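Local coordinates for protein alkyl hydroperoxide reductase/ Thiol specific antioxidant/ Mal allergen (Burkholderia ambifaria, PDB 5ENU) that probably reduces hydrogen peroxide and organic hydroperoxides as a thiol-dependent peroxiredoxin of the AhpC/TSA family, at residues D47-P50 and G51-T54; S77-L81 and R82-N86; D85-K88 and A89-L93; R143-V147 and P148-D152. All blocks are in the same frame, centred on the assembly; numbering follows the deposited sequence. Where two conformers were deposited one is given.

Contact 1: residues D47-P50 and G51-T54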
loop_
_atom_site.group_PDB
_atom_site.type_symbol
_atom_site.label_atom_id
_atom_site.label_comp_id
_atom_site.label_asym_id
_atom_site.label_seq_id
_atom_site.Cartn_x
_atom_site.Cartn_y
_atom_site.Cartn_z
ATOM N N ASP A 47 -6.396 0.219 10.294
ATOM C CA ASP A 47 -5.724 -0.612 11.288
ATOM C C ASP A 47 -6.757 -1.297 12.181
ATOM O O ASP A 47 -7.775 -0.706 12.555
ATOM C CB ASP A 47 -4.836 0.253 12.198
ATOM C CG ASP A 47 -3.584 0.789 11.516
ATOM O OD1 ASP A 47 -3.313 0.437 10.348
ATOM O OD2 ASP A 47 -2.845 1.581 12.161
ATOM N N ASN A 48 -6.490 -2.561 12.515
ATOM C CA ASN A 48 -7.189 -3.344 13.534
ATOM C C ASN A 48 -8.529 -3.905 13.089
ATOM O O ASN A 48 -9.248 -4.460 13.930
ATOM C CB ASN A 48 -7.310 -2.635 14.888
ATOM C CG ASN A 48 -5.970 -2.255 15.435
ATOM O OD1 ASN A 48 -5.139 -3.126 15.680
ATOM N ND2 ASN A 48 -5.714 -0.954 15.556
ATOM N N THR A 49 -8.882 -3.798 11.825
ATOM C CA THR A 49 -10.113 -4.432 11.384
ATOM C C THR A 49 -9.806 -5.836 10.881
ATOM O O THR A 49 -8.645 -6.158 10.579
ATOM C CB THR A 49 -10.759 -3.598 10.272
ATOM O OG1 THR A 49 -9.857 -3.490 9.175
ATOM C CG2 THR A 49 -11.097 -2.200 10.764
ATOM N N PRO A 50 -10.823 -6.704 10.768
ATOM C CA PRO A 50 -10.547 -8.109 10.392
ATOM C C PRO A 50 -9.849 -8.273 9.052
ATOM O O PRO A 50 -8.847 -9.003 8.970
ATOM C CB PRO A 50 -11.943 -8.762 10.427
ATOM C CG PRO A 50 -12.720 -7.929 11.400
ATOM C CD PRO A 50 -12.225 -6.521 11.201
ATOM N N GLY A 51 -10.351 -7.626 7.996
ATOM C CA GLY A 51 -9.771 -7.820 6.676
ATOM C C GLY A 51 -8.366 -7.256 6.580
ATOM O O GLY A 51 -7.474 -7.871 5.977
ATOM N N CYS A 52 -8.137 -6.090 7.191
ATOM C CA CYS A 52 -6.816 -5.476 7.142
ATOM C C CYS A 52 -5.811 -6.249 7.991
ATOM O O CYS A 52 -4.629 -6.320 7.640
ATOM C CB CYS A 52 -6.923 -4.008 7.574
ATOM S SG CYS A 52 -8.056 -3.077 6.530
ATOM N N THR A 53 -6.277 -6.894 9.064
ATOM C CA THR A 53 -5.410 -7.757 9.851
ATOM C C THR A 53 -5.015 -8.993 9.044
ATOM O O THR A 53 -3.834 -9.347 8.961
ATOM C CB THR A 53 -6.126 -8.133 11.154
ATOM O OG1 THR A 53 -6.370 -6.947 11.918
ATOM C CG2 THR A 53 -5.295 -9.129 11.978
ATOM N N THR A 54 -5.991 -9.649 8.410
ATOM C CA THR A 54 -5.670 -10.819 7.590
ATOM C C THR A 54 -4.707 -10.447 6.463
ATOM O O THR A 54 -3.727 -11.159 6.212
ATOM C CB THR A 54 -6.948 -11.437 7.020
ATOM O OG1 THR A 54 -7.806 -11.834 8.100
ATOM C CG2 THR A 54 -6.627 -12.655 6.150
#

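Contact 2: residues S77-L81 and R82-N86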
loop_
_atom_site.group_PDB
_atom_site.type_symbol
_atom_site.label_atom_id
_atom_site.label_comp_id
_atom_site.label_asym_id
_atom_site.label_seq_id
_atom_site.Cartn_x
_atom_site.Cartn_y
_atom_site.Cartn_z
ATOM N N SER A 77 -2.333 3.194 5.234
ATOM C CA SER A 77 -3.671 3.639 5.592
ATOM C C SER A 77 -3.553 5.057 6.125
ATOM O O SER A 77 -2.445 5.584 6.293
ATOM C CB SER A 77 -4.356 2.732 6.620
ATOM O OG SER A 77 -3.896 3.030 7.934
ATOM N N ARG A 78 -4.697 5.671 6.428
ATOM C CA ARG A 78 -4.683 7.036 6.956
ATOM C C ARG A 78 -4.540 7.082 8.478
ATOM O O ARG A 78 -4.526 8.184 9.048
ATOM C CB ARG A 78 -5.934 7.802 6.492
ATOM C CG ARG A 78 -6.070 7.877 4.964
ATOM C CD ARG A 78 -7.452 8.339 4.525
ATOM N NE ARG A 78 -8.500 7.401 4.940
ATOM C CZ ARG A 78 -9.795 7.677 4.890
ATOM N NH1 ARG A 78 -10.207 8.851 4.417
ATOM N NH2 ARG A 78 -10.671 6.765 5.278
ATOM N N ASP A 79 -4.426 5.929 9.141
ATOM C CA ASP A 79 -4.260 5.892 10.593
ATOM C C ASP A 79 -2.977 6.603 11.018
ATOM O O ASP A 79 -2.029 6.747 10.242
ATOM C CB ASP A 79 -4.244 4.439 11.097
ATOM C CG ASP A 79 -5.562 3.744 10.866
ATOM O OD1 ASP A 79 -6.514 4.070 11.605
ATOM O OD2 ASP A 79 -5.671 2.933 9.922
ATOM N N SER A 80 -2.953 7.028 12.284
ATOM C CA SER A 80 -1.803 7.696 12.882
ATOM C C SER A 80 -0.576 6.775 12.959
ATOM O O SER A 80 -0.667 5.539 12.914
ATOM C CB SER A 80 -2.147 8.151 14.302
ATOM O OG SER A 80 -2.309 7.031 15.138
ATOM N N LEU A 81 0.596 7.400 13.115
ATOM C CA LEU A 81 1.810 6.629 13.384
ATOM C C LEU A 81 1.680 5.817 14.666
ATOM O O LEU A 81 2.146 4.672 14.726
ATOM C CB LEU A 81 3.017 7.568 13.474
ATOM C CG LEU A 81 3.496 8.085 12.111
ATOM C CD1 LEU A 81 4.567 9.172 12.325
ATOM C CD2 LEU A 81 4.042 6.936 11.249
ATOM N N ARG A 82 1.053 6.386 15.701
ATOM C CA ARG A 82 0.847 5.635 16.939
ATOM C C ARG A 82 0.032 4.367 16.677
ATOM O O ARG A 82 0.379 3.269 17.144
ATOM C CB ARG A 82 0.133 6.514 17.973
ATOM C CG ARG A 82 -0.283 5.776 19.266
ATOM C CD ARG A 82 -0.960 6.734 20.249
ATOM N NE ARG A 82 -2.329 7.070 19.843
ATOM C CZ ARG A 82 -3.047 8.070 20.368
ATOM N NH1 ARG A 82 -2.515 8.853 21.306
ATOM N NH2 ARG A 82 -4.292 8.302 19.950
ATOM N N SER A 83 -1.067 4.501 15.936
ATOM C CA SER A 83 -1.859 3.329 15.604
ATOM C C SER A 83 -1.021 2.331 14.821
ATOM O O SER A 83 -1.064 1.123 15.091
ATOM C CB SER A 83 -3.065 3.764 14.775
ATOM O OG SER A 83 -3.865 2.663 14.383
ATOM N N HIS A 84 -0.256 2.817 13.840
ATOM C CA HIS A 84 0.579 1.929 13.039
ATOM C C HIS A 84 1.617 1.207 13.895
ATOM O O HIS A 84 1.870 0.012 13.688
ATOM C CB HIS A 84 1.295 2.719 11.952
ATOM C CG HIS A 84 0.471 3.008 10.742
ATOM N ND1 HIS A 84 -0.839 2.599 10.597
ATOM C CD2 HIS A 84 0.804 3.630 9.590
ATOM C CE1 HIS A 84 -1.271 2.952 9.397
ATOM N NE2 HIS A 84 -0.299 3.599 8.776
ATOM N N ASP A 85 2.255 1.913 14.838
ATOM C CA ASP A 85 3.230 1.241 15.694
ATOM C C ASP A 85 2.577 0.096 16.459
ATOM O O ASP A 85 3.157 -0.990 16.590
ATOM C CB ASP A 85 3.833 2.236 16.690
ATOM C CG ASP A 85 4.866 3.162 16.070
ATOM O OD1 ASP A 85 5.405 2.860 14.985
ATOM O OD2 ASP A 85 5.141 4.212 16.692
ATOM N N ASN A 86 1.378 0.338 16.993
ATOM C CA ASN A 86 0.658 -0.689 17.738
ATOM C C ASN A 86 0.269 -1.849 16.834
ATOM O O ASN A 86 0.437 -3.018 17.200
ATOM C CB ASN A 86 -0.574 -0.067 18.397
ATOM C CG ASN A 86 -0.227 0.661 19.678
ATOM O OD1 ASN A 86 0.425 0.097 20.555
ATOM N ND2 ASN A 86 -0.647 1.920 19.792
#

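Contact 3: residues D85-K88 and A89-L93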
loop_
_atom_site.group_PDB
_atom_site.type_symbol
_atom_site.label_atom_id
_atom_site.label_comp_id
_atom_site.label_asym_id
_atom_site.label_seq_id
_atom_site.Cartn_x
_atom_site.Cartn_y
_atom_site.Cartn_z
ATOM N N ASP A 85 2.255 1.913 14.838
ATOM C CA ASP A 85 3.230 1.241 15.694
ATOM C C ASP A 85 2.577 0.096 16.459
ATOM O O ASP A 85 3.157 -0.990 16.590
ATOM C CB ASP A 85 3.833 2.236 16.690
ATOM C CG ASP A 85 4.866 3.162 16.070
ATOM O OD1 ASP A 85 5.405 2.860 14.985
ATOM O OD2 ASP A 85 5.141 4.212 16.692
ATOM N N ASN A 86 1.378 0.338 16.993
ATOM C CA ASN A 86 0.658 -0.689 17.738
ATOM C C ASN A 86 0.269 -1.849 16.834
ATOM O O ASN A 86 0.437 -3.018 17.200
ATOM C CB ASN A 86 -0.574 -0.067 18.397
ATOM C CG ASN A 86 -0.227 0.661 19.678
ATOM O OD1 ASN A 86 0.425 0.097 20.555
ATOM N ND2 ASN A 86 -0.647 1.920 19.792
ATOM N N PHE A 87 -0.259 -1.538 15.646
ATOM C CA PHE A 87 -0.739 -2.569 14.733
ATOM C C PHE A 87 0.424 -3.407 14.212
ATOM O O PHE A 87 0.342 -4.641 14.167
ATOM C CB PHE A 87 -1.482 -1.863 13.591
ATOM C CG PHE A 87 -2.195 -2.775 12.615
ATOM C CD1 PHE A 87 -3.121 -3.708 13.046
ATOM C CD2 PHE A 87 -2.018 -2.614 11.247
ATOM C CE1 PHE A 87 -3.801 -4.508 12.136
ATOM C CE2 PHE A 87 -2.688 -3.396 10.355
ATOM C CZ PHE A 87 -3.579 -4.342 10.791
ATOM N N LYS A 88 1.527 -2.752 13.836
ATOM C CA LYS A 88 2.725 -3.475 13.406
ATOM C C LYS A 88 3.255 -4.383 14.512
ATOM O O LYS A 88 3.666 -5.526 14.245
ATOM C CB LYS A 88 3.797 -2.469 12.969
ATOM C CG LYS A 88 5.133 -3.083 12.537
ATOM C CD LYS A 88 6.084 -1.991 12.098
ATOM C CE LYS A 88 7.512 -2.494 11.969
ATOM N NZ LYS A 88 7.734 -3.326 10.781
ATOM N N ALA A 89 3.261 -3.895 15.762
ATOM C CA ALA A 89 3.721 -4.721 16.881
ATOM C C ALA A 89 2.787 -5.908 17.128
ATOM O O ALA A 89 3.248 -7.033 17.365
ATOM C CB ALA A 89 3.855 -3.855 18.135
ATOM N N LYS A 90 1.475 -5.673 17.094
ATOM C CA LYS A 90 0.513 -6.738 17.361
ATOM C C LYS A 90 0.642 -7.870 16.350
ATOM O O LYS A 90 0.552 -9.051 16.714
ATOM C CB LYS A 90 -0.907 -6.169 17.336
ATOM C CG LYS A 90 -1.975 -7.227 17.571
ATOM C CD LYS A 90 -3.328 -6.635 17.887
ATOM C CE LYS A 90 -3.958 -6.031 16.700
ATOM N NZ LYS A 90 -5.339 -5.597 17.044
ATOM N N LEU A 91 0.833 -7.531 15.074
ATOM C CA LEU A 91 0.932 -8.519 14.013
ATOM C C LEU A 91 2.368 -8.947 13.735
ATOM O O LEU A 91 2.586 -9.830 12.892
ATOM C CB LEU A 91 0.298 -7.967 12.729
ATOM C CG LEU A 91 -1.231 -7.975 12.586
ATOM C CD1 LEU A 91 -1.945 -7.167 13.668
ATOM C CD2 LEU A 91 -1.603 -7.465 11.201
ATOM N N GLU A 92 3.344 -8.330 14.396
ATOM C CA GLU A 92 4.756 -8.622 14.159
ATOM C C GLU A 92 5.107 -8.491 12.677
ATOM O O GLU A 92 5.760 -9.347 12.083
ATOM C CB GLU A 92 5.152 -9.986 14.728
ATOM C CG GLU A 92 4.787 -10.128 16.193
ATOM C CD GLU A 92 5.320 -11.400 16.819
ATOM O OE1 GLU A 92 5.917 -12.225 16.091
ATOM O OE2 GLU A 92 5.140 -11.568 18.045
ATOM N N LEU A 93 4.663 -7.396 12.079
ATOM C CA LEU A 93 4.889 -7.198 10.645
ATOM C C LEU A 93 6.359 -6.887 10.393
ATOM O O LEU A 93 6.940 -6.057 11.111
ATOM C CB LEU A 93 4.026 -6.052 10.095
ATOM C CG LEU A 93 2.506 -6.228 10.234
ATOM C CD1 LEU A 93 1.783 -5.006 9.656
ATOM C CD2 LEU A 93 2.042 -7.515 9.549
HETATM O O HOH W 1 7.029 -5.887 14.275
#

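Contact 4: residues R143-V147 and P148-D152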
loop_
_atom_site.group_PDB
_atom_site.type_symbol
_atom_site.label_atom_id
_atom_site.label_comp_id
_atom_site.label_asym_id
_atom_site.label_seq_id
_atom_site.Cartn_x
_atom_site.Cartn_y
_atom_site.Cartn_z
ATOM N N ARG A 143 -7.685 -2.886 -7.876
ATOM C CA ARG A 143 -8.511 -1.909 -7.166
ATOM C C ARG A 143 -9.758 -2.556 -6.578
ATOM O O ARG A 143 -10.434 -3.346 -7.251
ATOM C CB ARG A 143 -8.892 -0.738 -8.073
ATOM C CG ARG A 143 -7.671 0.066 -8.525
ATOM C CD ARG A 143 -8.099 1.307 -9.326
ATOM N NE ARG A 143 -6.977 2.174 -9.722
ATOM C CZ ARG A 143 -6.485 3.166 -8.974
ATOM N NH1 ARG A 143 -6.991 3.422 -7.765
ATOM N NH2 ARG A 143 -5.462 3.893 -9.415
ATOM N N GLY A 144 -10.051 -2.236 -5.318
ATOM C CA GLY A 144 -11.265 -2.776 -4.721
ATOM C C GLY A 144 -11.249 -4.287 -4.631
ATOM O O GLY A 144 -12.281 -4.939 -4.820
ATOM N N ILE A 145 -10.092 -4.873 -4.365
ATOM C CA ILE A 145 -10.030 -6.326 -4.327
ATOM C C ILE A 145 -10.446 -6.861 -2.961
ATOM O O ILE A 145 -10.399 -6.166 -1.934
ATOM C CB ILE A 145 -8.652 -6.862 -4.769
ATOM C CG1 ILE A 145 -7.490 -6.016 -4.230
ATOM C CG2 ILE A 145 -8.586 -6.955 -6.323
ATOM C CD1 ILE A 145 -7.321 -5.981 -2.713
ATOM N N LYS A 146 -10.849 -8.124 -2.958
ATOM C CA LYS A 146 -11.070 -8.833 -1.707
ATOM C C LYS A 146 -9.750 -9.421 -1.223
ATOM O O LYS A 146 -8.812 -9.616 -2.000
ATOM C CB LYS A 146 -12.123 -9.935 -1.858
ATOM C CG LYS A 146 -11.676 -11.146 -2.707
ATOM C CD LYS A 146 -12.738 -12.260 -2.630
ATOM C CE LYS A 146 -12.338 -13.490 -3.437
ATOM N NZ LYS A 146 -13.271 -14.620 -3.179
ATOM N N VAL A 147 -9.670 -9.704 0.077
ATOM C CA VAL A 147 -8.411 -10.219 0.626
ATOM C C VAL A 147 -8.104 -11.648 0.171
ATOM O O VAL A 147 -6.958 -11.911 -0.241
ATOM C CB VAL A 147 -8.353 -10.057 2.155
ATOM C CG1 VAL A 147 -7.051 -10.643 2.739
ATOM C CG2 VAL A 147 -8.479 -8.594 2.535
ATOM N N PRO A 148 -9.043 -12.603 0.220
ATOM C CA PRO A 148 -8.676 -13.990 -0.109
ATOM C C PRO A 148 -8.058 -14.121 -1.491
ATOM O O PRO A 148 -8.595 -13.612 -2.480
ATOM C CB PRO A 148 -10.006 -14.743 -0.009
ATOM C CG PRO A 148 -10.770 -14.003 1.032
ATOM C CD PRO A 148 -10.427 -12.534 0.738
ATOM N N GLY A 149 -6.897 -14.782 -1.549
ATOM C CA GLY A 149 -6.179 -15.001 -2.792
ATOM C C GLY A 149 -5.299 -13.848 -3.233
ATOM O O GLY A 149 -4.441 -14.040 -4.114
ATOM N N HIS A 150 -5.447 -12.670 -2.622
ATOM C CA HIS A 150 -4.811 -11.467 -3.141
ATOM C C HIS A 150 -3.292 -11.483 -2.977
ATOM O O HIS A 150 -2.562 -11.209 -3.935
ATOM C CB HIS A 150 -5.404 -10.207 -2.508
ATOM C CG HIS A 150 -4.786 -8.948 -3.029
ATOM N ND1 HIS A 150 -4.768 -8.637 -4.378
ATOM C CD2 HIS A 150 -4.188 -7.912 -2.395
ATOM C CE1 HIS A 150 -4.151 -7.481 -4.546
ATOM N NE2 HIS A 150 -3.793 -7.019 -3.358
ATOM N N VAL A 151 -2.786 -11.806 -1.780
ATOM C CA VAL A 151 -1.338 -11.833 -1.593
ATOM C C VAL A 151 -0.691 -12.849 -2.522
ATOM O O VAL A 151 0.383 -12.592 -3.091
ATOM C CB VAL A 151 -0.984 -12.069 -0.111
ATOM C CG1 VAL A 151 0.527 -12.162 0.093
ATOM C CG2 VAL A 151 -1.549 -10.941 0.741
ATOM N N ASP A 152 -1.336 -14.006 -2.719
ATOM C CA ASP A 152 -0.820 -14.999 -3.671
ATOM C C ASP A 152 -0.697 -14.399 -5.069
ATOM O O ASP A 152 0.305 -14.608 -5.763
ATOM C CB ASP A 152 -1.771 -16.202 -3.751
ATOM C CG ASP A 152 -1.731 -17.092 -2.514
ATOM O OD1 ASP A 152 -2.687 -17.883 -2.341
ATOM O OD2 ASP A 152 -0.759 -17.034 -1.734
HETATM O O HOH W 2 -8.232 -11.243 -4.285
HETATM O O HOH W 3 -4.490 -12.676 0.543
#

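Contact 1: residues D47-P50 and G51-T54
Thr-49 and Pro-50 lead the chain into helix 50-68, with Thr-49 at the N-cap position. Thr-53 N donates to Thr-49 O at 2.9 Å, and Thr-54 N donates to Pro-50 O at 3.0 Å. These bonds wind the first turn. Thr-49 O takes a second proton, from a side chain: Thr-53 OG1 lies 2.8 Å from Thr-49 O. The two donors arrive differently. The amide comes almost in line with the carbonyl bond, at a C=O...N angle of 163°, while the hydroxyl sits well above the carbonyl plane. The hydroxyl of Thr-53 stands opposite its own carbonyl carbon (chi1 -62°), which turns it back toward the start of the helix. The Thr-49 hydroxyl meets Cys-52. Thr-49 OG1 is 3.2 Å from Cys-52 SG and 3.4 Å from Cys-52 CB. The same Thr-49 OG1 is hydrogen-bonded to Lys-46 O, which fixes the rotation of the threonine. Cys-52 also packs against Tyr-44 and Pro-45. Pro-45, Thr-49 and Cys-52 have the spacing of the peroxiredoxin signature PxxxTxxC. By that family pattern Cys-52 is probably the peroxidatic cysteine. The contact places its sulfur beside a threonine hydroxyl in the first turn of a helix, as in the peroxide site of this family.

Contact 2: residues S77-L81 and R82-N86
His-84 reaches back from the first turns of helix 81-91 over the loop that precedes it. Its CB rests near two carbonyl oxygens, 3.5 Å from Leu-81 O and slightly farther from Ser-80 O. CG is 3.5 Å from Ser-80 O, which lies over one face of the ring. Asp-79 O lies over the same face, displaced toward the rim. ND1 passes Asp-79 CB and is hydrogen-bonded to Asp-47 OD2. CE1 points at Ser-77: His-84 CE1 to Ser-77 OG is 3.0 Å, with the oxygen at the ring edge and in its plane. NE2, at the far end, is hydrogen-bonded to Ile-98 O. Both ring nitrogens face acceptors, and the nearby Asp-47 carboxylate may favour a protonated ring. Ser-77 OG donates to Asp-79 OD2 at 2.7 Å, on the anti side of the carboxylate. Asp-79 OD2 also accepts from Asp-47 N.

Ser-80 closes the helix start. Its hydroxyl is held between the backbone N and the carbonyl carbon (chi1 68°), which brings Ser-80 OG to 2.9 Å from Ser-83 N. The bond is nearly straight, at 166°. Ser-83 OG in turn binds Asp-47 OD2. Behind the cap, His-84 N donates to Ser-80 O at 2.9 Å, and Asp-85 N to Leu-81 O at 2.8 Å. This is a serine N-cap at the passage from strand 71-77 to helix 81-91, part of a beta-alpha-beta unit of the thioredoxin fold.

Contact 3: residues D85-K88 and A89-L93
Lys-88 and Leu-93 pair where helix 81-91 ends: Leu-93 N donates to Lys-88 O at 3.0 Å, in the carbonyl plane, after regular helical bonds such as Leu-91 N to Phe-87 O. Glu-92 has left helical angles, with a phi of 54°. Its amide makes a weak 3.2 Å bond from Glu-92 N back to Ala-89 O.

The Lys-88 side chain follows the turn. It runs extended to CE and bends only at its last torsion (chi4 74°), which brings Lys-88 NZ to 2.9 Å from Leu-93 O. The amine lies well above that carbonyl plane. NZ also binds Phe-95 O. A water donates to Leu-93 O at 3.2 Å and, weakly, to Lys-88 O.

Phe-87 and Leu-91 make the apolar part of the contact. Phe-87 CE1 meets Leu-91 CD1 at 3.6 Å, and the two side chains cross obliquely. Leu-91 has two conformers, and this describes one of them. Lys-90 CE lies near the ring plane, at the edge of Phe-87, while Lys-90 NZ binds Asn-48 OD1. Phe-87 and Leu-91 also touch Thr-53 of helix 50-68.

The helix end is a Schellman motif with Glu-92 as its C-prime residue. It turns the chain out of the helix toward strand 97-99, within the beta-alpha-beta crossover from strand 71-77.

Contact 4: residues R143-V147 and P148-D152
The His-150 ring carries Ile-145 on one face. Ile-145 CD1 stands 3.7 Å from the ring centroid and only 10° off its normal, a CH-pi contact over the middle of the ring. Ile-145 CG1 lies over the same ring near its rim, 3.7 Å from His-150 CE1. The first torsion of Ile-145 (chi1 40°) keeps CG1 between the backbone N and the carbonyl carbon. The Ile-145 and His-150 side chains cross at about a right angle, and the CG1-CD1 bond lies flat over the ring. His-150 also meets Trp-142 edge-to-face, and its NE2 is hydrogen-bonded to Thr-129 OG1. The ring is thus gripped by both apolar and polar partners.

Lys-146 lies on the outer side. Its extended chain crosses Pro-148 at about a right angle, with Lys-146 CG 3.9 Å from Pro-148 CD. A water donates to both Lys-146 O, at 2.9 Å, and Pro-148 O, at 3.0 Å, and ties the loop across.

Val-147 O takes two donors. His-150 N is 2.9 Å from Val-147 O, and a second water donates to Val-147 O at 2.7 Å. That water also accepts from Val-151 N, so it links the turn to the helix start.

Val-147 to His-150 forms a type II beta turn, with Pro-148 second and Gly-149 third, the latter at positive phi. The turn carries the chain from strand 138-143 into helix 150-160, with Gly-149 at the N-cap position.

Contacts 1, 2 and 4 are helix starts, while contact 3 is a helix end. Contacts 2 and 3 share helix 81-91 and overlap at Asp-85 and Asn-86. Contact 1 is a surface contact; the other three are partly buried. The loop of contact 1 joins both ends of helix 81-91: Asp-47 binds side chains of contact 2, and Asn-48 binds Lys-90 of contact 3. Contact 4 touches contact 1 only by packing around Val-147, and its centre is about 22 Å from that of contact 2. Threonine hydroxyls and a cysteine mark contact 1, a serine cap contact 2, a Schellman turn contact 3, and a histidine face with waters contact 4.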